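Endo alpha-1,4 polygalactosaminidase (Neosartorya fumigata, PDB 6OJ1) cleaves galactosamine polysaccharides internally at alpha-1,4 linkages as an endo-acting (beta/alpha)-barrel glycoside hydrolase, disrupting microbial biofilms. Local coordinates at residues A32-A37 against G79-C84; I59-L64 against G144-N149; F172-A177 against M182-K187; A176-N181 against N199-V204. All coordinates share one frame; numbering follows the deposited sequence.

From the N terminus, residues 32-37 precede the first barrel strand and fold onto the start of strand 81-87, so contact 1 closes a loop holding strands 42-45 and 59-63 and helix 69-77. Contact 2 opens inside that loop, at 59-64, and closes beyond it at 144-149, so the two cross; it bridges strands 59-63 and 144-148 past the intervening strand 81-87. Contact 3 begins after contact 2 has closed and spans a tight turn from helix 163-179 into strand 183-187. Contact 4 starts from the same helix end and reaches one strand further, to 202-206. Residues 32-37 also touch contacts 3 and 4, linking both to contact 1 at one end of the barrel.

Contact 1 of 4, residues A32-A37 against G79-C84; sequences AKWQPA and GRKVIC
Trp34 O, the carbonyl oxygen of the residue whose indole packs on Lys81 and Ile83, takes a short hydrogen bond from Ser183 OG of strand 183-187. This fixes residues 32-37 across the N-terminal end of the (beta/alpha)-barrel, the end away from the C-terminal strand ends that carry the active site in TIM barrels. With CG anti to the backbone N (chi1 171°), the indole swings toward strand 81-87. Lys81 runs along one face of it in the opposite direction, its chain bent at chi2 and chi4. Its CB sits above the rim of the six-membered ring, 3.5 Å from Trp34 CZ2. Further along, Lys81 CE lies 4.0 Å above the centroid of the Trp34 five-membered ring, close to the ring normal, a CH-pi contact. The ammonium adds little, since Lys81 NZ is 5.3 Å from that centroid, at most a weak cation-pi attraction. On the opposite face sits Pro36 CD, 3.6 Å above the indole plane and shifted toward the rim, so the ring is held between its own segment and the lysine chain. Ile83 meets the indole at the edge, in plane, with its CG1 3.8 Å from Trp34 CH2, and the two side chains cross at about a right angle. Ile59 and Trp202 also border this apolar patch. Beyond it, Gln35 NE2 grips two carbonyls: that of Gln201, and Pro36 O at 3.0 Å, on a lone pair of Pro36 O with a nearly straight N-H...O angle of 173°.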
# COMPACT_ATOMS: atom_id res chain seq x y z
N ALA A 32 4.16 14.61 -8.73
CA ALA A 32 5.16 14.14 -7.79
C ALA A 32 6.53 14.17 -8.47
O ALA A 32 6.64 13.95 -9.68
CB ALA A 32 4.84 12.72 -7.30
N LYS A 33 7.56 14.48 -7.69
CA LYS A 33 8.90 14.52 -8.27
C LYS A 33 9.52 13.14 -8.40
O LYS A 33 10.28 12.90 -9.35
CB LYS A 33 9.79 15.44 -7.44
CG LYS A 33 9.38 16.90 -7.50
CD LYS A 33 10.52 17.81 -7.07
N TRP A 34 9.21 12.21 -7.49
CA TRP A 34 9.76 10.86 -7.55
C TRP A 34 8.77 9.94 -8.27
O TRP A 34 7.71 9.61 -7.72
CB TRP A 34 10.08 10.32 -6.16
CG TRP A 34 10.44 8.85 -6.20
CD1 TRP A 34 11.31 8.24 -7.06
CD2 TRP A 34 9.93 7.81 -5.35
NE1 TRP A 34 11.38 6.89 -6.79
CE2 TRP A 34 10.53 6.60 -5.75
CE3 TRP A 34 9.02 7.79 -4.29
CZ2 TRP A 34 10.26 5.39 -5.13
CZ3 TRP A 34 8.75 6.58 -3.66
CH2 TRP A 34 9.36 5.39 -4.09
N GLN A 35 9.13 9.52 -9.48
CA GLN A 35 8.37 8.52 -10.23
C GLN A 35 9.24 7.29 -10.44
O GLN A 35 10.06 7.26 -11.37
CB GLN A 35 7.89 9.06 -11.57
CG GLN A 35 7.20 8.02 -12.44
CD GLN A 35 5.97 7.41 -11.78
OE1 GLN A 35 4.92 8.06 -11.68
NE2 GLN A 35 6.08 6.16 -11.33
N PRO A 36 9.11 6.26 -9.60
CA PRO A 36 9.94 5.05 -9.79
C PRO A 36 9.66 4.38 -11.13
O PRO A 36 8.57 4.48 -11.69
CB PRO A 36 9.54 4.16 -8.61
CG PRO A 36 8.12 4.63 -8.26
CD PRO A 36 8.17 6.12 -8.48
N ALA A 37 10.68 3.69 -11.64
CA ALA A 37 10.56 3.09 -12.96
C ALA A 37 9.77 1.78 -12.89
O ALA A 37 9.75 1.11 -11.86
CB ALA A 37 11.94 2.83 -13.57
N GLY A 79 21.04 4.58 -0.70
CA GLY A 79 20.56 4.74 -2.05
C GLY A 79 19.16 4.23 -2.31
O GLY A 79 18.75 4.16 -3.47
N ARG A 80 18.42 3.86 -1.28
CA ARG A 80 17.10 3.28 -1.46
C ARG A 80 16.02 4.33 -1.24
O ARG A 80 16.24 5.36 -0.61
CB ARG A 80 16.92 2.09 -0.52
CG ARG A 80 17.84 0.96 -0.95
CD ARG A 80 17.99 -0.08 0.10
NE ARG A 80 19.06 -1.00 -0.26
CZ ARG A 80 19.46 -2.01 0.51
NH1 ARG A 80 18.87 -2.21 1.68
NH2 ARG A 80 20.45 -2.81 0.11
N LYS A 81 14.85 4.05 -1.80
CA LYS A 81 13.67 4.87 -1.56
C LYS A 81 12.76 4.18 -0.55
O LYS A 81 12.68 2.95 -0.50
CB LYS A 81 12.91 5.10 -2.87
CG LYS A 81 13.66 5.97 -3.91
CD LYS A 81 13.66 7.45 -3.52
CE LYS A 81 14.32 8.33 -4.59
NZ LYS A 81 15.78 8.08 -4.66
N VAL A 82 12.07 4.98 0.27
CA VAL A 82 11.24 4.45 1.35
C VAL A 82 9.80 4.89 1.12
O VAL A 82 9.50 6.09 1.09
CB VAL A 82 11.74 4.90 2.73
CG1 VAL A 82 10.88 4.25 3.82
CG2 VAL A 82 13.21 4.54 2.91
N ILE A 83 8.91 3.91 0.98
CA ILE A 83 7.47 4.12 0.95
C ILE A 83 6.95 3.78 2.33
O ILE A 83 7.32 2.75 2.90
CB ILE A 83 6.80 3.23 -0.11
CG1 ILE A 83 7.27 3.60 -1.52
CG2 ILE A 83 5.27 3.33 -0.04
CD1 ILE A 83 6.74 2.65 -2.62
N CYS A 84 6.11 4.65 2.88
CA CYS A 84 5.60 4.49 4.24
C CYS A 84 4.15 4.05 4.16
O CYS A 84 3.29 4.80 3.67
CB CYS A 84 5.76 5.78 5.03
SG CYS A 84 7.53 6.09 5.34

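Contact 2 of 4, residues I59-L64 against G144-N149; sequences IYDIDL and GVDPDN
Asp61 and Asp146 point their carboxylates at each other inside the (beta/alpha)-barrel of this GH114 hydrolase, from strands that are not neighbours. The acid pair is the whole of the direct contact: Asp61 OD2 and Asp146 OD2 stand 2.6 Å apart, both residues are buried, and the backbones remain distant, with 7.7 Å between the CA atoms of Asp61 and Asp146. In each residue CG is anti to the backbone N, which extends both carboxylates into the barrel interior. The side chains cross at about a right angle with their carboxylate planes 61° apart, so the groups meet through one oxygen each and do not lie flat on one another. Within the pair, Asp61 OD2 is also 3.7 Å from Asp146 CB. Apolar groups line the flanks: Val204 CG2 lies beside Asp146 OD1, and Ile83 also packs on Asp146. Among the salt bridges, Asp148 OD1 pairs with Lys187 NZ, while Asp148 OD2 is hydrogen-bonded to Tyr85 OH, so both carboxylate oxygens of this residue have partners. Backbone bonds join the two strands indirectly, through strand 81-87 between them: Ile83 N binds Tyr60 O on one side, and Cys84 N binds Gly144 O on the other. While the two aspartates turn inward, Val145 and Leu64 pack against helix 124-140, which lies on the outside of strand 144-148 and also takes Leu64, just past the end of strand 59-63.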
# COMPACT_ATOMS: atom_id res chain seq x y z
N ILE A 59 13.57 -0.21 -3.40
CA ILE A 59 12.47 0.43 -2.69
C ILE A 59 12.06 -0.46 -1.53
O ILE A 59 11.88 -1.67 -1.72
CB ILE A 59 11.26 0.69 -3.61
CG1 ILE A 59 11.60 1.72 -4.69
CG2 ILE A 59 10.06 1.12 -2.79
CD1 ILE A 59 10.53 1.82 -5.80
N TYR A 60 11.92 0.12 -0.35
CA TYR A 60 11.40 -0.57 0.82
C TYR A 60 10.09 0.07 1.24
O TYR A 60 10.04 1.29 1.42
CB TYR A 60 12.38 -0.52 2.00
CG TYR A 60 13.47 -1.58 2.01
CD1 TYR A 60 14.36 -1.71 0.97
CD2 TYR A 60 13.60 -2.44 3.10
CE1 TYR A 60 15.36 -2.67 0.99
CE2 TYR A 60 14.58 -3.41 3.13
CZ TYR A 60 15.46 -3.52 2.07
OH TYR A 60 16.46 -4.47 2.09
N ASP A 61 9.03 -0.74 1.39
CA ASP A 61 7.72 -0.30 1.87
C ASP A 61 7.61 -0.80 3.31
O ASP A 61 7.62 -2.01 3.56
CB ASP A 61 6.62 -0.86 0.96
CG ASP A 61 5.23 -0.38 1.33
OD1 ASP A 61 5.04 0.31 2.35
OD2 ASP A 61 4.30 -0.70 0.55
N ILE A 62 7.55 0.13 4.27
CA ILE A 62 7.58 -0.21 5.69
C ILE A 62 6.53 0.61 6.43
O ILE A 62 6.04 1.63 5.94
CB ILE A 62 8.97 0.02 6.31
CG1 ILE A 62 9.35 1.50 6.21
CG2 ILE A 62 10.04 -0.86 5.61
CD1 ILE A 62 10.74 1.84 6.81
N ASP A 63 6.19 0.14 7.63
CA ASP A 63 5.12 0.78 8.40
C ASP A 63 5.49 2.19 8.85
O ASP A 63 6.58 2.43 9.38
CB ASP A 63 4.78 -0.09 9.61
CG ASP A 63 3.57 0.44 10.36
OD1 ASP A 63 2.43 0.10 9.97
OD2 ASP A 63 3.78 1.23 11.31
N LEU A 64 4.56 3.13 8.64
CA LEU A 64 4.77 4.53 8.99
C LEU A 64 5.03 4.73 10.48
O LEU A 64 5.87 5.54 10.87
CB LEU A 64 3.54 5.35 8.56
CG LEU A 64 3.50 6.79 9.07
CD1 LEU A 64 4.66 7.59 8.52
CD2 LEU A 64 2.15 7.40 8.67
N GLY A 144 7.49 8.29 -0.21
CA GLY A 144 6.14 8.11 -0.71
C GLY A 144 5.34 7.42 0.37
O GLY A 144 5.88 7.03 1.40
N VAL A 145 4.04 7.28 0.12
CA VAL A 145 3.14 6.64 1.08
C VAL A 145 2.29 5.60 0.35
O VAL A 145 2.00 5.73 -0.84
CB VAL A 145 2.25 7.66 1.82
CG1 VAL A 145 3.09 8.58 2.74
CG2 VAL A 145 1.43 8.50 0.83
N ASP A 146 1.88 4.58 1.11
CA ASP A 146 1.13 3.43 0.60
C ASP A 146 -0.14 3.31 1.44
O ASP A 146 -0.16 2.60 2.45
CB ASP A 146 2.00 2.17 0.67
CG ASP A 146 1.25 0.89 0.32
OD1 ASP A 146 0.16 0.94 -0.30
OD2 ASP A 146 1.75 -0.20 0.68
N PRO A 147 -1.22 4.02 1.06
CA PRO A 147 -2.42 4.09 1.91
C PRO A 147 -3.35 2.90 1.67
O PRO A 147 -3.82 2.68 0.55
CB PRO A 147 -3.08 5.41 1.48
CG PRO A 147 -2.04 6.12 0.61
CD PRO A 147 -1.27 5.00 -0.03
N ASP A 148 -3.63 2.15 2.74
CA ASP A 148 -4.34 0.89 2.65
C ASP A 148 -5.84 1.09 2.80
O ASP A 148 -6.32 2.12 3.29
CB ASP A 148 -3.84 -0.08 3.75
CG ASP A 148 -4.06 -1.54 3.42
OD1 ASP A 148 -4.62 -1.88 2.34
OD2 ASP A 148 -3.65 -2.38 4.26
N ASN A 149 -6.57 0.08 2.33
CA ASN A 149 -8.01 -0.08 2.59
C ASN A 149 -8.83 1.06 2.00
O ASN A 149 -9.74 1.59 2.64
CB ASN A 149 -8.24 -0.24 4.09
CG ASN A 149 -7.57 -1.47 4.63
OD1 ASN A 149 -7.79 -2.58 4.13
ND2 ASN A 149 -6.68 -1.28 5.60

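Contact 3 of 4, residues F172-A177 against M182-K187; sequences FLANAA and MSIGLK
Ala177 and Met182 are joined by the one hydrogen bond of the contact. Met182 N donates to Ala177 O over 2.9 Å, with a fairly straight N-H...O angle of 162°, but from 40° above the carbonyl plane and so not on a lone pair. It is the outer bond of the Schellman motif that ends the helix, with Asn181 at the C-prime position, and it turns the chain directly into the next strand. Apolar packing does the rest, and Ile184 carries most of it. Its CG1 is anti to the backbone N, extending the longer branch under the helix until CD1 is 3.7 Å from the backbone N of Ala174 and 3.9 Å from Leu173 CB. The shorter branch meets the same alanine, with Ile184 CG2 3.8 Å from Ala174 CB. The methyl of Ala177 also reaches the longer branch, its CB 4.3 Å from Ile184 CD1. Ala177 points its methyl at the strand and Ala174 lends its flank, and with these small side chains the segment axes approach to 7.8 Å. The Met182 side chain also packs on Ala137 of helix 124-140. The axes of helix and strand are nearly antiparallel, at 163°, as expected where helix 163-179 returns the chain between the parallel neighbours 144-148 and 183-187: a beta-alpha-beta unit of the TIM-barrel fold.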
# COMPACT_ATOMS: atom_id res chain seq x y z
N PHE A 172 -7.87 13.11 -2.86
CA PHE A 172 -7.57 13.96 -1.72
C PHE A 172 -6.23 13.58 -1.08
O PHE A 172 -5.39 14.44 -0.82
CB PHE A 172 -8.70 13.86 -0.69
CG PHE A 172 -8.31 14.27 0.71
CD1 PHE A 172 -8.35 15.61 1.09
CD2 PHE A 172 -7.97 13.31 1.66
CE1 PHE A 172 -8.02 15.98 2.38
CE2 PHE A 172 -7.63 13.68 2.95
CZ PHE A 172 -7.66 15.02 3.31
N LEU A 173 -6.04 12.28 -0.82
CA LEU A 173 -4.77 11.81 -0.27
C LEU A 173 -3.61 12.12 -1.20
O LEU A 173 -2.53 12.51 -0.75
CB LEU A 173 -4.84 10.30 -0.00
CG LEU A 173 -5.81 9.81 1.08
CD1 LEU A 173 -5.81 8.28 1.09
CD2 LEU A 173 -5.43 10.35 2.47
N ALA A 174 -3.81 11.95 -2.52
CA ALA A 174 -2.73 12.17 -3.48
C ALA A 174 -2.32 13.63 -3.52
O ALA A 174 -1.13 13.96 -3.51
CB ALA A 174 -3.14 11.71 -4.88
N ASN A 175 -3.30 14.54 -3.58
CA ASN A 175 -2.96 15.95 -3.58
C ASN A 175 -2.27 16.36 -2.29
O ASN A 175 -1.33 17.16 -2.31
CB ASN A 175 -4.23 16.78 -3.82
CG ASN A 175 -4.82 16.53 -5.19
OD1 ASN A 175 -4.11 16.14 -6.13
ND2 ASN A 175 -6.12 16.75 -5.32
N ALA A 176 -2.70 15.80 -1.16
CA ALA A 176 -2.07 16.11 0.13
C ALA A 176 -0.66 15.56 0.21
O ALA A 176 0.25 16.22 0.73
CB ALA A 176 -2.90 15.54 1.27
N ALA A 177 -0.46 14.32 -0.27
CA ALA A 177 0.89 13.76 -0.30
C ALA A 177 1.79 14.57 -1.21
O ALA A 177 2.93 14.91 -0.86
CB ALA A 177 0.84 12.30 -0.75
N MET A 182 5.71 14.10 -1.36
CA MET A 182 5.76 12.65 -1.35
C MET A 182 4.95 12.08 -2.51
O MET A 182 3.94 12.66 -2.92
CB MET A 182 5.22 12.08 -0.04
CG MET A 182 6.10 12.45 1.17
SD MET A 182 5.42 11.79 2.70
CE MET A 182 3.85 12.62 2.75
N SER A 183 5.39 10.93 -3.00
CA SER A 183 4.66 10.15 -3.98
C SER A 183 3.62 9.27 -3.29
O SER A 183 3.62 9.11 -2.06
CB SER A 183 5.63 9.33 -4.83
OG SER A 183 6.57 10.20 -5.45
N ILE A 184 2.73 8.69 -4.09
CA ILE A 184 1.61 7.90 -3.58
C ILE A 184 1.25 6.87 -4.65
O ILE A 184 1.58 7.02 -5.82
CB ILE A 184 0.40 8.80 -3.25
CG1 ILE A 184 -0.62 8.05 -2.40
CG2 ILE A 184 -0.24 9.33 -4.55
CD1 ILE A 184 -1.71 8.99 -1.83
N GLY A 185 0.56 5.81 -4.23
CA GLY A 185 0.03 4.85 -5.18
C GLY A 185 -1.30 4.30 -4.72
O GLY A 185 -1.72 4.51 -3.58
N LEU A 186 -1.95 3.56 -5.63
CA LEU A 186 -3.25 2.96 -5.37
C LEU A 186 -3.08 1.52 -4.88
O LEU A 186 -2.48 0.70 -5.56
CB LEU A 186 -4.11 2.97 -6.64
CG LEU A 186 -5.50 2.38 -6.45
CD1 LEU A 186 -6.33 3.29 -5.51
CD2 LEU A 186 -6.21 2.20 -7.80
N LYS A 187 -3.63 1.23 -3.70
CA LYS A 187 -3.61 -0.12 -3.14
C LYS A 187 -4.84 -0.86 -3.65
O LYS A 187 -5.97 -0.52 -3.28
CB LYS A 187 -3.63 -0.06 -1.61
CG LYS A 187 -3.65 -1.42 -0.91
CD LYS A 187 -2.39 -2.23 -1.19
CE LYS A 187 -2.28 -3.46 -0.28
NZ LYS A 187 -2.15 -3.11 1.17

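Contact 4 of 4, residues A176-N181 against N199-V204; sequences AAHARN and NMQWSV. With NAG (2-acetamido-2-deoxy-beta-D-glucopyranose), chain D.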
# COMPACT_ATOMS: atom_id res chain seq x y z
N ALA A 176 -2.70 15.80 -1.16
CA ALA A 176 -2.07 16.11 0.13
C ALA A 176 -0.66 15.56 0.21
O ALA A 176 0.25 16.22 0.73
CB ALA A 176 -2.90 15.54 1.27
N ALA A 177 -0.46 14.32 -0.27
CA ALA A 177 0.89 13.76 -0.30
C ALA A 177 1.79 14.57 -1.21
O ALA A 177 2.93 14.91 -0.86
CB ALA A 177 0.84 12.30 -0.75
N HIS A 178 1.30 14.91 -2.41
CA HIS A 178 2.15 15.67 -3.33
C HIS A 178 2.48 17.04 -2.75
O HIS A 178 3.58 17.55 -2.98
CB HIS A 178 1.47 15.81 -4.70
CG HIS A 178 1.27 14.51 -5.41
ND1 HIS A 178 0.33 14.34 -6.41
CD2 HIS A 178 1.89 13.31 -5.27
CE1 HIS A 178 0.37 13.10 -6.84
NE2 HIS A 178 1.31 12.45 -6.17
N ALA A 179 1.57 17.62 -1.97
CA ALA A 179 1.82 18.93 -1.37
C ALA A 179 2.92 18.84 -0.32
O ALA A 179 3.57 19.85 -0.02
CB ALA A 179 0.55 19.47 -0.71
N ARG A 180 3.13 17.65 0.22
CA ARG A 180 4.18 17.39 1.19
C ARG A 180 5.41 16.77 0.53
O ARG A 180 6.28 16.25 1.24
CB ARG A 180 3.63 16.49 2.29
CG ARG A 180 2.51 17.16 3.07
CD ARG A 180 1.62 16.13 3.78
NE ARG A 180 0.73 16.79 4.74
CZ ARG A 180 -0.36 17.49 4.41
NH1 ARG A 180 -1.09 18.05 5.37
NH2 ARG A 180 -0.71 17.66 3.12
N ASN A 181 5.49 16.84 -0.80
CA ASN A 181 6.64 16.35 -1.58
C ASN A 181 6.81 14.83 -1.49
O ASN A 181 7.94 14.32 -1.53
CB ASN A 181 7.92 17.05 -1.16
CG ASN A 181 9.03 16.88 -2.16
OD1 ASN A 181 8.82 16.99 -3.37
ND2 ASN A 181 10.21 16.59 -1.67
N ASN A 199 -3.04 10.74 -10.76
CA ASN A 199 -2.49 11.20 -9.50
C ASN A 199 -1.59 10.17 -8.85
O ASN A 199 -0.97 10.47 -7.82
CB ASN A 199 -3.62 11.58 -8.53
CG ASN A 199 -3.62 13.06 -8.16
OD1 ASN A 199 -2.62 13.76 -8.33
ND2 ASN A 199 -4.76 13.54 -7.64
N MET A 200 -1.51 8.95 -9.40
CA MET A 200 -0.79 7.85 -8.78
C MET A 200 0.61 7.70 -9.39
O MET A 200 0.80 7.93 -10.58
CB MET A 200 -1.53 6.51 -8.97
CG MET A 200 -2.94 6.45 -8.37
SD MET A 200 -2.98 6.65 -6.59
CE MET A 200 -3.45 8.39 -6.48
N GLN A 201 1.57 7.29 -8.56
CA GLN A 201 2.89 6.95 -9.08
C GLN A 201 3.10 5.44 -9.22
O GLN A 201 4.09 5.03 -9.84
CB GLN A 201 4.00 7.55 -8.19
CG GLN A 201 4.20 9.08 -8.36
CD GLN A 201 2.99 9.89 -7.98
OE1 GLN A 201 2.62 9.97 -6.81
NE2 GLN A 201 2.37 10.53 -8.97
N TRP A 202 2.21 4.63 -8.66
CA TRP A 202 2.30 3.17 -8.79
C TRP A 202 0.96 2.57 -8.37
O TRP A 202 0.07 3.26 -7.86
CB TRP A 202 3.40 2.58 -7.91
CG TRP A 202 3.24 2.93 -6.45
CD1 TRP A 202 2.38 2.36 -5.55
CD2 TRP A 202 3.93 3.97 -5.74
NE1 TRP A 202 2.51 2.96 -4.31
CE2 TRP A 202 3.45 3.96 -4.41
CE3 TRP A 202 4.91 4.90 -6.10
CZ2 TRP A 202 3.92 4.83 -3.43
CZ3 TRP A 202 5.38 5.78 -5.13
CH2 TRP A 202 4.88 5.74 -3.82
N SER A 203 0.87 1.26 -8.55
CA SER A 203 -0.11 0.39 -7.93
C SER A 203 0.60 -0.52 -6.94
O SER A 203 1.69 -1.03 -7.23
CB SER A 203 -0.83 -0.46 -8.99
OG SER A 203 -1.51 -1.56 -8.39
N VAL A 204 0.01 -0.74 -5.77
CA VAL A 204 0.37 -1.89 -4.95
C VAL A 204 -0.77 -2.89 -5.11
O VAL A 204 -1.93 -2.58 -4.81
CB VAL A 204 0.57 -1.53 -3.46
CG1 VAL A 204 0.75 -2.81 -2.64
CG2 VAL A 204 1.80 -0.62 -3.27
C1 NAG D . 11.31 16.46 -2.57
C2 NAG D . 12.58 16.92 -1.88
C3 NAG D . 13.69 17.09 -2.92
C4 NAG D . 13.85 15.80 -3.72
C5 NAG D . 12.50 15.30 -4.25
C6 NAG D . 12.58 13.93 -4.89
C7 NAG D . 11.80 19.26 -1.63
C8 NAG D . 11.61 20.40 -0.66
N2 NAG D . 12.35 18.15 -1.13
O3 NAG D . 14.91 17.42 -2.26
O4 NAG D . 14.73 16.01 -4.82
O5 NAG D . 11.54 15.21 -3.19
O6 NAG D . 13.00 12.94 -3.96
O7 NAG D . 11.48 19.36 -2.81
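The C-terminal turn of helix 163-179, closed by a Schellman motif, is tied to the segment leading into strand 202-206 through His178 and Gln201. His178 NE2 donates to Gln201 OE1 over 2.9 Å with an N-H...O angle of 159°. The oxygen lies near the ring plane, at the imidazole edge, whereas the donor is tilted 27° from the carbonyl plane of the amide. The two side chains come from opposite directions, and the bend of Gln201 at chi2 (62°) brings its amide to the ring. Gln201 OE1 also accepts from Ile184 N, so one buried oxygen is held by a helix side chain and by the backbone of the adjacent strand. Thr30 OG1 is hydrogen-bonded to His178 ND1, so both ring nitrogens are engaged and the rotation of the imidazole is fixed. Between the two nitrogens, His178 CE1 faces Asn199, 3.1 Å from Asn199 O and 3.4 Å from Asn199 OD1. In the (beta/alpha)-barrel this places the end of one helix against the loop that leads into the second strand after it, with strand 183-187 intervening in the chain. Asn199 OD1 binds the backbone N of Thr30, and Asn199 ND2 is hydrogen-bonded to Asn171 and Asn175 of the helix. Along the helix end, Arg180 folds back so that its NH2 reaches Ala176 O at 3.0 Å. The C-prime residue, with positive phi, carries an N-linked sugar: Asn181 ND2 is covalently bonded to NAG C1 at 1.4 Å.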